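Local structure of bucandin (Bungarus candidus, 1F94) at residues S18-K30 against V51-T63. The protein is a three-finger neurotoxin of krait venom that may enhance presynaptic acetylcholine release. Residues are numbered along the deposited sequence; the frame is centred on the assembly and turned at random.
Sequences SAEETFCYKWLNK and VYNKCCTTNLCNT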
loop_
_atom_site.group_PDB
_atom_site.type_symbol
_atom_site.label_atom_id
_atom_site.label_comp_id
_atom_site.label_asym_id
_atom_site.label_seq_id
_atom_site.Cartn_x
_atom_site.Cartn_y
_atom_site.Cartn_z
ATOM N N SER A 18 2.404 10.351 7.822
ATOM C CA SER A 18 2.142 11.730 8.279
ATOM C C SER A 18 0.640 11.942 8.424
ATOM O O SER A 18 -0.181 11.215 7.873
ATOM C CB SER A 18 2.660 12.723 7.283
ATOM O OG SER A 18 1.977 12.596 6.081
ATOM N N ALA A 19 0.258 13.005 9.151
ATOM C CA ALA A 19 -1.165 13.316 9.236
ATOM C C ALA A 19 -1.812 13.518 7.867
ATOM O O ALA A 19 -2.999 13.206 7.662
ATOM C CB ALA A 19 -1.372 14.561 10.113
ATOM N N GLU A 20 -1.075 14.055 6.891
ATOM C CA GLU A 20 -1.665 14.249 5.558
ATOM C C GLU A 20 -1.746 12.964 4.754
ATOM O O GLU A 20 -2.498 12.855 3.754
ATOM C CB GLU A 20 -0.830 15.281 4.801
ATOM N N GLU A 21 -0.985 11.955 5.139
ATOM C CA GLU A 21 -1.026 10.640 4.445
ATOM C C GLU A 21 -2.154 9.825 5.070
ATOM O O GLU A 21 -1.946 9.031 6.007
ATOM C CB GLU A 21 0.302 9.919 4.574
ATOM C CG GLU A 21 1.420 10.513 3.739
ATOM C CD GLU A 21 2.799 9.954 4.057
ATOM O OE1 GLU A 21 3.001 9.373 5.129
ATOM O OE2 GLU A 21 3.675 10.095 3.166
ATOM N N THR A 22 -3.374 10.050 4.595
ATOM C CA THR A 22 -4.484 9.385 5.300
ATOM C C THR A 22 -4.787 8.021 4.635
ATOM O O THR A 22 -5.651 7.359 5.161
ATOM C CB THR A 22 -5.729 10.245 5.263
ATOM O OG1 THR A 22 -5.932 10.501 3.823
ATOM C CG2 THR A 22 -5.508 11.559 5.986
ATOM N N PHE A 23 -4.063 7.597 3.587
ATOM C CA PHE A 23 -4.256 6.302 2.988
ATOM C C PHE A 23 -3.084 5.359 3.225
ATOM O O PHE A 23 -1.926 5.760 3.247
ATOM C CB PHE A 23 -4.368 6.398 1.472
ATOM C CG PHE A 23 -5.548 7.249 0.989
ATOM C CD1 PHE A 23 -6.804 6.690 0.930
ATOM C CD2 PHE A 23 -5.363 8.565 0.640
ATOM C CE1 PHE A 23 -7.855 7.472 0.541
ATOM C CE2 PHE A 23 -6.415 9.326 0.216
ATOM C CZ PHE A 23 -7.661 8.751 0.145
ATOM N N CYS A 24 -3.422 4.071 3.339
ATOM C CA CYS A 24 -2.498 3.000 3.058
ATOM C C CYS A 24 -2.870 2.480 1.681
ATOM O O CYS A 24 -4.056 2.321 1.337
ATOM C CB CYS A 24 -2.622 1.850 4.028
ATOM S SG CYS A 24 -2.371 2.201 5.779
ATOM N N TYR A 25 -1.863 2.177 0.871
ATOM C CA TYR A 25 -2.029 1.625 -0.458
ATOM C C TYR A 25 -1.518 0.177 -0.459
ATOM O O TYR A 25 -0.599 -0.198 0.278
ATOM C CB TYR A 25 -1.424 2.447 -1.594
ATOM C CG TYR A 25 0.048 2.691 -1.477
ATOM C CD1 TYR A 25 0.963 1.822 -2.087
ATOM C CD2 TYR A 25 0.564 3.764 -0.782
ATOM C CE1 TYR A 25 2.333 2.059 -1.980
ATOM C CE2 TYR A 25 1.890 4.011 -0.681
ATOM C CZ TYR A 25 2.787 3.134 -1.294
ATOM O OH TYR A 25 4.148 3.365 -1.176
ATOM N N LYS A 26 -2.062 -0.584 -1.378
ATOM C CA LYS A 26 -1.646 -1.970 -1.685
ATOM C C LYS A 26 -1.721 -2.077 -3.198
ATOM O O LYS A 26 -2.773 -2.338 -3.775
ATOM C CB LYS A 26 -2.605 -2.963 -1.053
ATOM C CG LYS A 26 -2.187 -4.394 -1.300
ATOM C CD LYS A 26 -3.038 -5.446 -0.684
ATOM C CE LYS A 26 -4.467 -5.571 -1.109
ATOM N NZ LYS A 26 -5.093 -6.725 -0.311
ATOM N N TRP A 27 -0.550 -1.915 -3.805
ATOM C CA TRP A 27 -0.358 -1.855 -5.244
ATOM C C TRP A 27 0.302 -3.176 -5.648
ATOM O O TRP A 27 1.391 -3.506 -5.163
ATOM C CB TRP A 27 0.401 -0.633 -5.676
ATOM C CG TRP A 27 0.742 -0.286 -7.074
ATOM C CD1 TRP A 27 1.430 -1.053 -7.999
ATOM C CD2 TRP A 27 0.449 0.955 -7.754
ATOM N NE1 TRP A 27 1.565 -0.367 -9.204
ATOM C CE2 TRP A 27 0.973 0.875 -9.082
ATOM C CE3 TRP A 27 -0.173 2.147 -7.466
ATOM C CZ2 TRP A 27 0.851 1.905 -10.014
ATOM C CZ3 TRP A 27 -0.280 3.159 -8.393
ATOM C CH2 TRP A 27 0.251 3.082 -9.704
ATOM N N LEU A 28 -0.305 -3.899 -6.523
ATOM C CA LEU A 28 0.136 -5.199 -6.944
ATOM C C LEU A 28 0.368 -5.181 -8.449
ATOM O O LEU A 28 -0.490 -4.765 -9.204
ATOM C CB LEU A 28 -0.902 -6.276 -6.618
ATOM C CG LEU A 28 -1.348 -6.249 -5.149
ATOM C CD1 LEU A 28 -2.509 -7.240 -4.917
ATOM C CD2 LEU A 28 -0.229 -6.526 -4.190
ATOM N N ASN A 29 1.548 -5.697 -8.860
ATOM C CA ASN A 29 1.832 -5.884 -10.288
ATOM C C ASN A 29 1.325 -7.245 -10.686
ATOM O O ASN A 29 1.776 -8.285 -10.165
ATOM C CB ASN A 29 3.325 -5.697 -10.511
ATOM C CG ASN A 29 3.661 -5.726 -11.988
ATOM O OD1 ASN A 29 3.345 -6.666 -12.719
ATOM N ND2 ASN A 29 4.305 -4.672 -12.447
ATOM N N LYS A 30 0.369 -7.291 -11.571
ATOM C CA LYS A 30 -0.282 -8.526 -11.951
ATOM C C LYS A 30 0.584 -9.415 -12.801
ATOM O O LYS A 30 0.246 -10.581 -13.000
ATOM C CB LYS A 30 -1.599 -8.232 -12.739
ATOM C CG LYS A 30 -2.642 -7.443 -11.994
ATOM C CD LYS A 30 -3.917 -7.307 -12.819
ATOM C CE LYS A 30 -5.010 -6.584 -12.093
ATOM N NZ LYS A 30 -6.218 -6.497 -12.903
ATOM N N VAL A 51 -1.905 -3.730 -13.280
ATOM C CA VAL A 51 -1.905 -3.141 -11.950
ATOM C C VAL A 51 -3.234 -3.334 -11.246
ATOM O O VAL A 51 -4.311 -3.045 -11.775
ATOM C CB VAL A 51 -1.505 -1.663 -11.943
ATOM C CG1 VAL A 51 -1.636 -1.005 -10.584
ATOM C CG2 VAL A 51 -0.066 -1.508 -12.500
ATOM N N TYR A 52 -3.146 -3.727 -9.992
ATOM C CA TYR A 52 -4.261 -3.658 -9.034
ATOM C C TYR A 52 -3.796 -2.725 -7.918
ATOM O O TYR A 52 -2.740 -2.958 -7.333
ATOM C CB TYR A 52 -4.555 -5.033 -8.466
ATOM C CG TYR A 52 -5.578 -5.022 -7.378
ATOM C CD1 TYR A 52 -6.891 -5.120 -7.683
ATOM C CD2 TYR A 52 -5.204 -4.906 -6.039
ATOM C CE1 TYR A 52 -7.846 -5.111 -6.654
ATOM C CE2 TYR A 52 -6.134 -4.856 -5.037
ATOM C CZ TYR A 52 -7.462 -4.950 -5.368
ATOM O OH TYR A 52 -8.343 -4.938 -4.321
ATOM N N ASN A 53 -4.595 -1.744 -7.551
ATOM C CA ASN A 53 -4.249 -0.950 -6.378
ATOM C C ASN A 53 -5.534 -0.731 -5.586
ATOM O O ASN A 53 -6.533 -0.277 -6.137
ATOM C CB ASN A 53 -3.639 0.400 -6.744
ATOM C CG ASN A 53 -3.194 1.188 -5.526
ATOM O OD1 ASN A 53 -2.409 0.715 -4.713
ATOM N ND2 ASN A 53 -3.734 2.380 -5.409
ATOM N N LYS A 54 -5.408 -0.936 -4.292
ATOM C CA LYS A 54 -6.480 -0.748 -3.314
ATOM C C LYS A 54 -6.042 0.281 -2.301
ATOM O O LYS A 54 -4.869 0.293 -1.882
ATOM C CB LYS A 54 -6.822 -2.063 -2.649
ATOM C CG LYS A 54 -7.915 -2.022 -1.639
ATOM C CD LYS A 54 -8.461 -3.248 -0.982
ATOM C CE LYS A 54 -9.499 -2.875 0.049
ATOM N NZ LYS A 54 -10.742 -2.216 -0.481
ATOM N N CYS A 55 -6.986 1.084 -1.863
ATOM C CA CYS A 55 -6.785 2.153 -0.907
ATOM C C CYS A 55 -7.603 1.940 0.361
ATOM O O CYS A 55 -8.749 1.525 0.279
ATOM C CB CYS A 55 -7.242 3.514 -1.569
ATOM S SG CYS A 55 -6.401 3.856 -3.125
ATOM N N CYS A 56 -7.040 2.254 1.515
ATOM C CA CYS A 56 -7.799 2.133 2.772
ATOM C C CYS A 56 -7.306 3.165 3.719
ATOM O O CYS A 56 -6.198 3.732 3.546
ATOM C CB CYS A 56 -7.746 0.710 3.325
ATOM S SG CYS A 56 -6.093 0.065 3.661
ATOM N N THR A 57 -8.061 3.520 4.772
ATOM C CA THR A 57 -7.777 4.684 5.606
ATOM C C THR A 57 -7.670 4.409 7.096
ATOM O O THR A 57 -7.788 5.344 7.897
ATOM C CB THR A 57 -8.815 5.805 5.367
ATOM O OG1 THR A 57 -10.121 5.334 5.696
ATOM C CG2 THR A 57 -8.817 6.256 3.935
ATOM N N THR A 58 -7.351 3.196 7.511
ATOM C CA THR A 58 -7.147 2.914 8.920
ATOM C C THR A 58 -5.817 2.186 9.130
ATOM O O THR A 58 -5.222 1.608 8.276
ATOM C CB THR A 58 -8.295 2.147 9.568
ATOM O OG1 THR A 58 -8.436 0.886 8.863
ATOM C CG2 THR A 58 -9.635 2.822 9.405
ATOM N N ASN A 59 -5.395 2.237 10.417
ATOM C CA ASN A 59 -4.116 1.727 10.829
ATOM C C ASN A 59 -3.914 0.283 10.348
ATOM O O ASN A 59 -4.702 -0.605 10.580
ATOM C CB ASN A 59 -4.051 1.804 12.352
ATOM C CG ASN A 59 -2.697 1.413 12.915
ATOM O OD1 ASN A 59 -2.510 0.417 13.609
ATOM N ND2 ASN A 59 -1.763 2.239 12.615
ATOM N N LEU A 60 -2.809 0.050 9.657
ATOM C CA LEU A 60 -2.354 -1.250 9.206
ATOM C C LEU A 60 -3.415 -1.996 8.407
ATOM O O LEU A 60 -3.556 -3.213 8.447
ATOM C CB LEU A 60 -1.852 -2.082 10.408
ATOM C CG LEU A 60 -0.640 -1.489 11.129
ATOM C CD1 LEU A 60 -0.247 -2.370 12.336
ATOM C CD2 LEU A 60 0.531 -1.345 10.192
ATOM N N CYS A 61 -4.166 -1.254 7.603
ATOM C CA CYS A 61 -5.294 -1.798 6.851
ATOM C C CYS A 61 -4.875 -2.519 5.571
ATOM O O CYS A 61 -5.648 -3.285 5.008
ATOM C CB CYS A 61 -6.323 -0.727 6.535
ATOM S SG CYS A 61 -5.752 0.696 5.570
ATOM N N ASN A 62 -3.656 -2.255 5.066
ATOM C CA ASN A 62 -3.187 -2.795 3.799
ATOM C C ASN A 62 -2.517 -4.153 4.016
ATOM O O ASN A 62 -1.308 -4.370 3.801
ATOM C CB ASN A 62 -2.277 -1.829 3.076
ATOM C CG ASN A 62 -1.064 -1.392 3.862
ATOM O OD1 ASN A 62 -1.012 -1.450 5.090
ATOM N ND2 ASN A 62 -0.057 -0.894 3.122
ATOM N N THR A 63 -3.257 -5.153 4.496
ATOM C CA THR A 63 -2.842 -6.525 4.717
ATOM C C THR A 63 -2.825 -7.399 3.449
ATOM O O THR A 63 -2.201 -8.464 3.420
ATOM C CB THR A 63 -3.795 -7.223 5.715
ATOM O OG1 THR A 63 -5.187 -7.048 5.335
ATOM C CG2 THR A 63 -3.622 -6.555 7.062
ATOM O OXT THR A 63 -3.502 -7.016 2.475
HETATM O O HOH W 1 -6.794 7.928 7.564
HETATM O O HOH W 2 -4.709 -0.564 0.795
HETATM O O HOH W 3 -5.598 -5.576 1.850
#
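V51 lies over one face of the W27 indole in the modelled conformer of W27, one of two, its CG1 methyl 3.7 Å from the centroid of the five-membered ring, a CH-pi contact set off toward the rim. In that conformer the N53 amide meets the benzene side of the indole obliquely, the two planes 50° apart, with N53 CG 3.7 Å from W27 CE3. N53 CG stands anti to the backbone nitrogen of N53 (chi1 -176°), which brings the amide beside W27; ND2 is held by the carbonyl of T44. Farther along, the F23 ring runs beside T57, F23 CD1 3.6 Å from T57 CG2, while on the face of the sheet bearing C24 and K26 the Y52 ring lies alongside L28. Strands 23-29 and 51-56 are the adjoining antiparallel inner strands of the larger sheet, and C24, K26 and L28 each make paired backbone bonds, with C56, K54 and Y52. Beyond the strand the chain turns through T58-C61 and folds back over C24. There N62, through ND2, donates to Y25 O at 3.0 Å, in its own amide plane but from above the carbonyl plane, while OD1 accepts from Y4 N in the first finger. The C56-C61 disulfide closes this return; C61 SG packs 3.7 Å from C24 CB, and the C24 sulfur is itself bonded to C3. K26, bent at chi3 (63°), forms a water-bridged salt bridge, K26 NZ 3.2 Å from T63 OXT. Sheet pairing, disulfides and a bridging asparagine amide thus tie this three-finger toxin's C-terminus to its core; the K26 ammonium probably steadies the terminal negative charge.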